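Local coordinates for protein hypothetical oxidoreductase YDHF (Escherichia coli, PDB 1OG6) that probably works as an NADPH-dependent oxidoreductase of the aldo-keto reductase family, built on an alpha/beta barrel, at residues D104-S109 against L125-P130; E229-A234 against G240-V245. All blocks are in the same frame, centred on the assembly; numbering follows the deposited sequence.

Interaction 1: residues D104-S109 against L125-P130; sequences DHIIKS and LLIHRP. With NAP (NADP nicotinamide-adenine-dinucleotide phosphate), chain F.
The carbonyl oxygen of His105 receives the amide of Ser109, N to O 2.8 Å, and the helical turn so closed presents Ile106 to Leu125 and Ile127 on the neighbouring strand. Ile106 is the one helix residue here that meets them, and each of its two branches takes a different partner. Its CG1 lies anti to the carbonyl carbon (chi1 -63°), and a second torsion close to anti carries CD1 outward to Ile127 CD1 at 4.0 Å. The shorter branch, CG2, rests 4.1 Å from Leu125 CD1. Ile127 shares that first torsion but bends at the second, chi2 -65°, which swings its CD1 back to the helix, and the two isoleucines cross at about a right angle. Branched aliphatic residues suit this buried seam, because they fill the space between helix and strand without leaving a polar group to satisfy. Cys84 of strand 79-87 also touches Ile106, while Leu146 and Phe143 of helix 136-147 lie against Leu125 and Ile127 respectively.

Just beyond the strand the chain turns to the cofactor. The His128 ring presents its edge to the nicotinamide carboxamide, with CE1 3.7 Å from NAP O7N in the ring plane, and Arg129 brings NH2 obliquely to 3.7 Å from the same O7N. Arg129 also forms a weak, long ion pair with the terminal carboxylate of Pro298 of the second subunit. All this fits the aldo-keto reductase TIM barrel, where helices pack outside the strands and the cofactor site lies at the strands' C-terminal ends.

Interaction 2: residues E229-A234 against G240-V245; sequences ELAVVA and GSIEQV. With NAP (NADP nicotinamide-adenine-dinucleotide phosphate), chain F.
The first torsion of Ile242 (chi1 52°) sets CG2 anti to the carbonyl carbon and against Leu230, while that of Leu230, CG likewise anti to the carbonyl carbon (chi1 -71°), carries CD2 toward Val245. Ile242 CG2 lies 3.6 Å from Leu230 CB and also covers the backbone at Ala231, the side chains of Leu230 and Ile242 crossing at about a right angle. One turn on, Val245 CG1 meets Leu230 CD2 at 3.6 Å and Val233 CG1 at 4.0 Å, while its other methyl, CG2, sits 3.7 Å from Ala234 CB. The small alanine lets valine come close to the helix backbone. Ile288 of helix 282-293 touches Leu230 as well, and Glu229 makes a salt bridge to Arg287 there.

Ser241 is the N-cap of helix 242-251, whose Glu243 points away from the seam. Extended beyond CG, its chain brings OE1 to the adenine amino group, NAP N6A to OE1 2.6 Å, a weak bond bent to 118°. With an alanine in place of Glu243 the carboxylate is gone, and the adenine is likely to be freer to shift. Two consecutive helices joined by a short loop thus pack against each other, the second bordering the adenine end of the aldo-keto reductase NADP site.

Overall arrangement
From the N terminus, interaction 1 comes first: residues 125-130, at the end of strand 122-127 and just beyond it, come back against residues 104-109 of helix 103-116, closing a loop of 15 residues in the crossover that follows strand 79-87. It is complete long before interaction 2 begins, so the two lie in series, neither nested nor crossed. Residues 229-234 and 240-245 close a much shorter loop, joining helices 224-237 and 242-251 ahead of strand 258-261. The centres of interactions 1 and 2 are 38 Å apart, on opposite sides of the chain's centre. Their nearest atoms are about 21 Å apart. NADP spans the gap, nicotinamide toward interaction 1 and adenine toward interaction 2.

Interaction 1: residues D104-S109 against L125-P130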
loop_
_atom_site.group_PDB
_atom_site.type_symbol
_atom_site.label_atom_id
_atom_site.label_comp_id
_atom_site.label_asym_id
_atom_site.label_seq_id
_atom_site.Cartn_x
_atom_site.Cartn_y
_atom_site.Cartn_z
ATOM N N ASP C 104 11.806 -15.640 -23.021
ATOM C CA ASP C 104 12.441 -16.872 -23.464
ATOM C C ASP C 104 13.021 -17.727 -22.348
ATOM O O ASP C 104 13.062 -18.949 -22.460
ATOM C CB ASP C 104 13.540 -16.562 -24.481
ATOM C CG ASP C 104 13.014 -16.487 -25.900
ATOM O OD1 ASP C 104 12.140 -15.640 -26.174
ATOM O OD2 ASP C 104 13.475 -17.280 -26.747
ATOM N N HIS C 105 13.480 -17.103 -21.274
ATOM C CA HIS C 105 14.047 -17.884 -20.196
ATOM C C HIS C 105 13.000 -18.740 -19.510
ATOM O O HIS C 105 13.242 -19.908 -19.212
ATOM C CB HIS C 105 14.718 -16.993 -19.168
ATOM C CG HIS C 105 15.151 -17.739 -17.952
ATOM N ND1 HIS C 105 14.262 -18.156 -16.985
ATOM C CD2 HIS C 105 16.362 -18.210 -17.578
ATOM C CE1 HIS C 105 14.907 -18.851 -16.067
ATOM N NE2 HIS C 105 16.182 -18.900 -16.403
ATOM N N ILE C 106 11.838 -18.161 -19.248
ATOM C CA ILE C 106 10.766 -18.905 -18.601
ATOM C C ILE C 106 10.427 -20.133 -19.449
ATOM O O ILE C 106 10.596 -21.267 -18.997
ATOM C CB ILE C 106 9.496 -18.027 -18.418
ATOM C CG1 ILE C 106 9.806 -16.858 -17.487
ATOM C CG2 ILE C 106 8.358 -18.851 -17.845
ATOM C CD1 ILE C 106 8.746 -15.801 -17.481
ATOM N N ILE C 107 9.968 -19.908 -20.679
ATOM C CA ILE C 107 9.608 -21.003 -21.573
ATOM C C ILE C 107 10.739 -22.025 -21.654
ATOM O O ILE C 107 10.524 -23.187 -21.984
ATOM C CB ILE C 107 9.309 -20.496 -22.994
ATOM C CG1 ILE C 107 8.219 -19.433 -22.958
ATOM C CG2 ILE C 107 8.832 -21.635 -23.855
ATOM C CD1 ILE C 107 7.806 -18.961 -24.327
ATOM N N LYS C 108 11.952 -21.587 -21.354
ATOM C CA LYS C 108 13.086 -22.485 -21.395
ATOM C C LYS C 108 13.033 -23.342 -20.133
ATOM O O LYS C 108 13.097 -24.575 -20.208
ATOM C CB LYS C 108 14.387 -21.681 -21.437
ATOM C CG LYS C 108 15.619 -22.504 -21.760
ATOM C CD LYS C 108 16.881 -21.853 -21.198
ATOM C CE LYS C 108 16.875 -21.859 -19.660
ATOM N NZ LYS C 108 18.122 -21.294 -19.041
ATOM N N SER C 109 12.891 -22.673 -18.984
ATOM C CA SER C 109 12.828 -23.312 -17.661
ATOM C C SER C 109 11.620 -24.220 -17.445
ATOM O O SER C 109 11.715 -25.243 -16.762
ATOM C CB SER C 109 12.836 -22.245 -16.567
ATOM O OG SER C 109 14.075 -21.565 -16.529
ATOM N N LEU C 125 2.779 -23.291 -12.511
ATOM C CA LEU C 125 4.084 -22.698 -12.748
ATOM C C LEU C 125 3.980 -21.393 -12.008
ATOM O O LEU C 125 3.052 -20.619 -12.221
ATOM C CB LEU C 125 4.337 -22.405 -14.220
ATOM C CG LEU C 125 5.802 -22.474 -14.680
ATOM C CD1 LEU C 125 5.967 -21.547 -15.861
ATOM C CD2 LEU C 125 6.760 -22.070 -13.585
ATOM N N LEU C 126 4.939 -21.168 -11.129
ATOM C CA LEU C 126 4.986 -19.976 -10.307
ATOM C C LEU C 126 6.214 -19.115 -10.617
ATOM O O LEU C 126 7.333 -19.633 -10.667
ATOM C CB LEU C 126 5.053 -20.404 -8.838
ATOM C CG LEU C 126 3.859 -20.476 -7.894
ATOM C CD1 LEU C 126 2.633 -21.046 -8.558
ATOM C CD2 LEU C 126 4.291 -21.308 -6.713
ATOM N N ILE C 127 6.022 -17.817 -10.837
ATOM C CA ILE C 127 7.177 -16.948 -11.037
ATOM C C ILE C 127 7.793 -16.917 -9.632
ATOM O O ILE C 127 7.311 -16.223 -8.744
ATOM C CB ILE C 127 6.780 -15.511 -11.451
ATOM C CG1 ILE C 127 6.057 -15.532 -12.795
ATOM C CG2 ILE C 127 8.017 -14.634 -11.534
ATOM C CD1 ILE C 127 6.910 -15.989 -13.931
ATOM N N HIS C 128 8.847 -17.699 -9.445
ATOM C CA HIS C 128 9.534 -17.832 -8.163
ATOM C C HIS C 128 9.625 -16.604 -7.259
ATOM O O HIS C 128 9.272 -16.674 -6.089
ATOM C CB HIS C 128 10.949 -18.362 -8.399
ATOM C CG HIS C 128 11.440 -19.291 -7.332
ATOM N ND1 HIS C 128 11.135 -19.126 -5.998
ATOM C CD2 HIS C 128 12.253 -20.372 -7.401
ATOM C CE1 HIS C 128 11.739 -20.064 -5.291
ATOM N NE2 HIS C 128 12.425 -20.833 -6.118
ATOM N N ARG C 129 10.097 -15.482 -7.787
ATOM C CA ARG C 129 10.274 -14.289 -6.963
ATOM C C ARG C 129 10.095 -13.006 -7.806
ATOM O O ARG C 129 10.384 -13.007 -9.001
ATOM C CB ARG C 129 11.676 -14.381 -6.337
ATOM C CG ARG C 129 12.066 -13.296 -5.363
ATOM C CD ARG C 129 11.560 -13.536 -3.944
ATOM N NE ARG C 129 12.187 -14.686 -3.297
ATOM C CZ ARG C 129 12.168 -14.906 -1.983
ATOM N NH1 ARG C 129 11.560 -14.059 -1.166
ATOM N NH2 ARG C 129 12.762 -15.979 -1.479
ATOM N N PRO C 130 9.593 -11.907 -7.196
ATOM C CA PRO C 130 9.356 -10.604 -7.843
ATOM C C PRO C 130 10.633 -9.868 -8.273
ATOM O O PRO C 130 11.507 -9.558 -7.461
ATOM C CB PRO C 130 8.565 -9.834 -6.787
ATOM C CG PRO C 130 9.107 -10.371 -5.516
ATOM C CD PRO C 130 9.158 -11.859 -5.789
HETATM P PA NAP F . 9.353 -25.916 7.147
HETATM O O1A NAP F . 9.587 -24.874 8.068
HETATM O O2A NAP F . 8.040 -26.641 6.941
HETATM O O5B NAP F . 10.417 -27.094 7.386
HETATM C C5B NAP F . 10.632 -27.526 8.747
HETATM C C4B NAP F . 12.097 -28.082 8.749
HETATM O O4B NAP F . 12.282 -28.477 10.164
HETATM C C3B NAP F . 12.304 -29.403 7.965
HETATM O O3B NAP F . 13.550 -29.254 7.294
HETATM C C2B NAP F . 12.364 -30.527 8.981
HETATM O O2B NAP F . 13.420 -31.455 8.746
HETATM C C1B NAP F . 12.566 -29.834 10.360
HETATM N N9A NAP F . 11.663 -30.405 11.347
HETATM C C8A NAP F . 10.329 -30.762 11.274
HETATM N N7A NAP F . 9.835 -31.259 12.393
HETATM C C5A NAP F . 10.923 -31.222 13.257
HETATM C C6A NAP F . 11.022 -31.622 14.602
HETATM N N6A NAP F . 10.045 -32.146 15.368
HETATM N N1A NAP F . 12.273 -31.463 15.226
HETATM N N3A NAP F . 13.298 -30.525 13.202
HETATM C C4A NAP F . 12.055 -30.693 12.608
HETATM O O3 NAP F . 9.727 -25.386 5.697
HETATM P PN NAP F . 11.046 -25.487 4.840
HETATM O O1N NAP F . 11.917 -24.331 4.601
HETATM O O2N NAP F . 11.022 -26.694 3.958
HETATM O O5D NAP F . 10.192 -24.686 3.716
HETATM C C5D NAP F . 8.785 -24.996 3.369
HETATM C C4D NAP F . 8.640 -25.403 1.912
HETATM O O4D NAP F . 8.306 -24.291 1.040
HETATM C C3D NAP F . 9.846 -26.144 1.229
HETATM O O3D NAP F . 9.688 -27.567 1.267
HETATM O O2D NAP F . 9.450 -26.459 -1.211
HETATM C C1D NAP F . 9.108 -24.326 -0.182
HETATM N N1N NAP F . 9.881 -23.032 -0.293
HETATM C C2N NAP F . 9.432 -21.973 -1.125
HETATM C C3N NAP F . 10.200 -20.812 -1.213
HETATM C C7N NAP F . 9.711 -19.669 -2.114
HETATM O O7N NAP F . 10.410 -18.690 -2.161
HETATM N N7N NAP F . 8.597 -19.761 -2.789
HETATM C C4N NAP F . 11.458 -20.665 -0.470
HETATM C C5N NAP F . 11.875 -21.748 0.357
HETATM C C6N NAP F . 11.104 -22.944 0.462
HETATM P P2B NAP F . 13.297 -33.050 8.995
HETATM O O1X NAP F . 12.455 -34.060 8.224
HETATM O O2X NAP F . 14.531 -33.498 9.744
HETATM O O3X NAP F . 14.022 -33.027 7.667
#

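Interaction 2: residues E229-A234 against G240-V245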
loop_
_atom_site.group_PDB
_atom_site.type_symbol
_atom_site.label_atom_id
_atom_site.label_comp_id
_atom_site.label_asym_id
_atom_site.label_seq_id
_atom_site.Cartn_x
_atom_site.Cartn_y
_atom_site.Cartn_z
ATOM N N GLU C 229 4.299 -21.643 24.992
ATOM C CA GLU C 229 2.886 -21.371 24.768
ATOM C C GLU C 229 2.292 -22.458 23.902
ATOM O O GLU C 229 1.221 -22.984 24.195
ATOM C CB GLU C 229 2.702 -20.023 24.093
ATOM C CG GLU C 229 1.261 -19.646 23.936
ATOM C CD GLU C 229 0.482 -19.814 25.226
ATOM O OE1 GLU C 229 0.828 -19.165 26.234
ATOM O OE2 GLU C 229 -0.485 -20.602 25.233
ATOM N N LEU C 230 2.993 -22.803 22.831
ATOM C CA LEU C 230 2.523 -23.850 21.944
ATOM C C LEU C 230 2.311 -25.143 22.713
ATOM O O LEU C 230 1.308 -25.819 22.522
ATOM C CB LEU C 230 3.520 -24.073 20.816
ATOM C CG LEU C 230 3.572 -22.951 19.783
ATOM C CD1 LEU C 230 4.632 -23.267 18.757
ATOM C CD2 LEU C 230 2.228 -22.801 19.114
ATOM N N ALA C 231 3.246 -25.488 23.589
ATOM C CA ALA C 231 3.120 -26.714 24.372
ATOM C C ALA C 231 1.864 -26.679 25.229
ATOM O O ALA C 231 1.165 -27.685 25.346
ATOM C CB ALA C 231 4.330 -26.903 25.245
ATOM N N VAL C 232 1.585 -25.520 25.834
ATOM C CA VAL C 232 0.400 -25.358 26.670
ATOM C C VAL C 232 -0.823 -25.635 25.826
ATOM O O VAL C 232 -1.590 -26.559 26.113
ATOM C CB VAL C 232 0.267 -23.935 27.212
ATOM C CG1 VAL C 232 -1.065 -23.766 27.892
ATOM C CG2 VAL C 232 1.375 -23.647 28.181
ATOM N N VAL C 233 -1.008 -24.834 24.778
ATOM C CA VAL C 233 -2.157 -25.016 23.901
ATOM C C VAL C 233 -2.230 -26.461 23.397
ATOM O O VAL C 233 -3.314 -27.028 23.285
ATOM C CB VAL C 233 -2.107 -24.049 22.690
ATOM C CG1 VAL C 233 -3.273 -24.316 21.770
ATOM C CG2 VAL C 233 -2.162 -22.612 23.163
ATOM N N ALA C 234 -1.075 -27.057 23.112
ATOM C CA ALA C 234 -1.024 -28.424 22.612
ATOM C C ALA C 234 -1.799 -29.348 23.527
ATOM O O ALA C 234 -2.471 -30.264 23.069
ATOM C CB ALA C 234 0.409 -28.888 22.503
ATOM N N GLY C 240 -0.508 -33.579 19.170
ATOM C CA GLY C 240 0.639 -34.436 19.392
ATOM C C GLY C 240 1.957 -33.692 19.456
ATOM O O GLY C 240 2.866 -34.081 20.193
ATOM N N SER C 241 2.068 -32.614 18.693
ATOM C CA SER C 241 3.293 -31.842 18.676
ATOM C C SER C 241 3.003 -30.366 18.523
ATOM O O SER C 241 1.982 -29.984 17.959
ATOM C CB SER C 241 4.163 -32.309 17.521
ATOM O OG SER C 241 3.390 -32.404 16.335
ATOM N N ILE C 242 3.903 -29.531 19.027
ATOM C CA ILE C 242 3.714 -28.097 18.903
ATOM C C ILE C 242 3.625 -27.760 17.418
ATOM O O ILE C 242 2.945 -26.824 17.022
ATOM C CB ILE C 242 4.881 -27.315 19.551
ATOM C CG1 ILE C 242 6.212 -27.822 19.013
ATOM C CG2 ILE C 242 4.835 -27.468 21.061
ATOM C CD1 ILE C 242 7.397 -27.053 19.528
ATOM N N GLU C 243 4.303 -28.557 16.603
ATOM C CA GLU C 243 4.315 -28.375 15.161
ATOM C C GLU C 243 2.900 -28.412 14.620
ATOM O O GLU C 243 2.574 -27.672 13.703
ATOM C CB GLU C 243 5.137 -29.485 14.532
ATOM C CG GLU C 243 6.299 -29.862 15.419
ATOM C CD GLU C 243 6.786 -31.277 15.208
ATOM O OE1 GLU C 243 7.564 -31.759 16.064
ATOM O OE2 GLU C 243 6.402 -31.904 14.193
ATOM N N GLN C 244 2.064 -29.280 15.189
ATOM C CA GLN C 244 0.674 -29.409 14.762
ATOM C C GLN C 244 -0.112 -28.192 15.187
ATOM O O GLN C 244 -1.052 -27.791 14.502
ATOM C CB GLN C 244 0.011 -30.626 15.386
ATOM C CG GLN C 244 0.457 -31.945 14.846
ATOM C CD GLN C 244 -0.281 -33.091 15.509
ATOM O OE1 GLN C 244 -1.487 -33.260 15.320
ATOM N NE2 GLN C 244 0.437 -33.879 16.304
ATOM N N VAL C 245 0.250 -27.627 16.338
ATOM C CA VAL C 245 -0.427 -26.439 16.840
ATOM C C VAL C 245 -0.107 -25.288 15.880
ATOM O O VAL C 245 -0.950 -24.437 15.607
ATOM C CB VAL C 245 0.043 -26.096 18.268
ATOM C CG1 VAL C 245 -0.707 -24.912 18.794
ATOM C CG2 VAL C 245 -0.181 -27.272 19.173
HETATM P PA NAP F . 9.353 -25.916 7.147
HETATM O O1A NAP F . 9.587 -24.874 8.068
HETATM O O2A NAP F . 8.040 -26.641 6.941
HETATM O O5B NAP F . 10.417 -27.094 7.386
HETATM C C5B NAP F . 10.632 -27.526 8.747
HETATM C C4B NAP F . 12.097 -28.082 8.749
HETATM O O4B NAP F . 12.282 -28.477 10.164
HETATM C C3B NAP F . 12.304 -29.403 7.965
HETATM O O3B NAP F . 13.550 -29.254 7.294
HETATM C C2B NAP F . 12.364 -30.527 8.981
HETATM O O2B NAP F . 13.420 -31.455 8.746
HETATM C C1B NAP F . 12.566 -29.834 10.360
HETATM N N9A NAP F . 11.663 -30.405 11.347
HETATM C C8A NAP F . 10.329 -30.762 11.274
HETATM N N7A NAP F . 9.835 -31.259 12.393
HETATM C C5A NAP F . 10.923 -31.222 13.257
HETATM C C6A NAP F . 11.022 -31.622 14.602
HETATM N N6A NAP F . 10.045 -32.146 15.368
HETATM N N1A NAP F . 12.273 -31.463 15.226
HETATM N N3A NAP F . 13.298 -30.525 13.202
HETATM C C4A NAP F . 12.055 -30.693 12.608
HETATM O O3 NAP F . 9.727 -25.386 5.697
HETATM P PN NAP F . 11.046 -25.487 4.840
HETATM O O1N NAP F . 11.917 -24.331 4.601
HETATM O O2N NAP F . 11.022 -26.694 3.958
HETATM O O5D NAP F . 10.192 -24.686 3.716
HETATM C C5D NAP F . 8.785 -24.996 3.369
HETATM C C4D NAP F . 8.640 -25.403 1.912
HETATM O O4D NAP F . 8.306 -24.291 1.040
HETATM C C3D NAP F . 9.846 -26.144 1.229
HETATM O O3D NAP F . 9.688 -27.567 1.267
HETATM O O2D NAP F . 9.450 -26.459 -1.211
HETATM C C1D NAP F . 9.108 -24.326 -0.182
HETATM N N1N NAP F . 9.881 -23.032 -0.293
HETATM C C2N NAP F . 9.432 -21.973 -1.125
HETATM C C3N NAP F . 10.200 -20.812 -1.213
HETATM C C7N NAP F . 9.711 -19.669 -2.114
HETATM O O7N NAP F . 10.410 -18.690 -2.161
HETATM N N7N NAP F . 8.597 -19.761 -2.789
HETATM C C4N NAP F . 11.458 -20.665 -0.470
HETATM C C5N NAP F . 11.875 -21.748 0.357
HETATM C C6N NAP F . 11.104 -22.944 0.462
HETATM P P2B NAP F . 13.297 -33.050 8.995
HETATM O O1X NAP F . 12.455 -34.060 8.224
HETATM O O2X NAP F . 14.531 -33.498 9.744
HETATM O O3X NAP F . 14.022 -33.027 7.667
#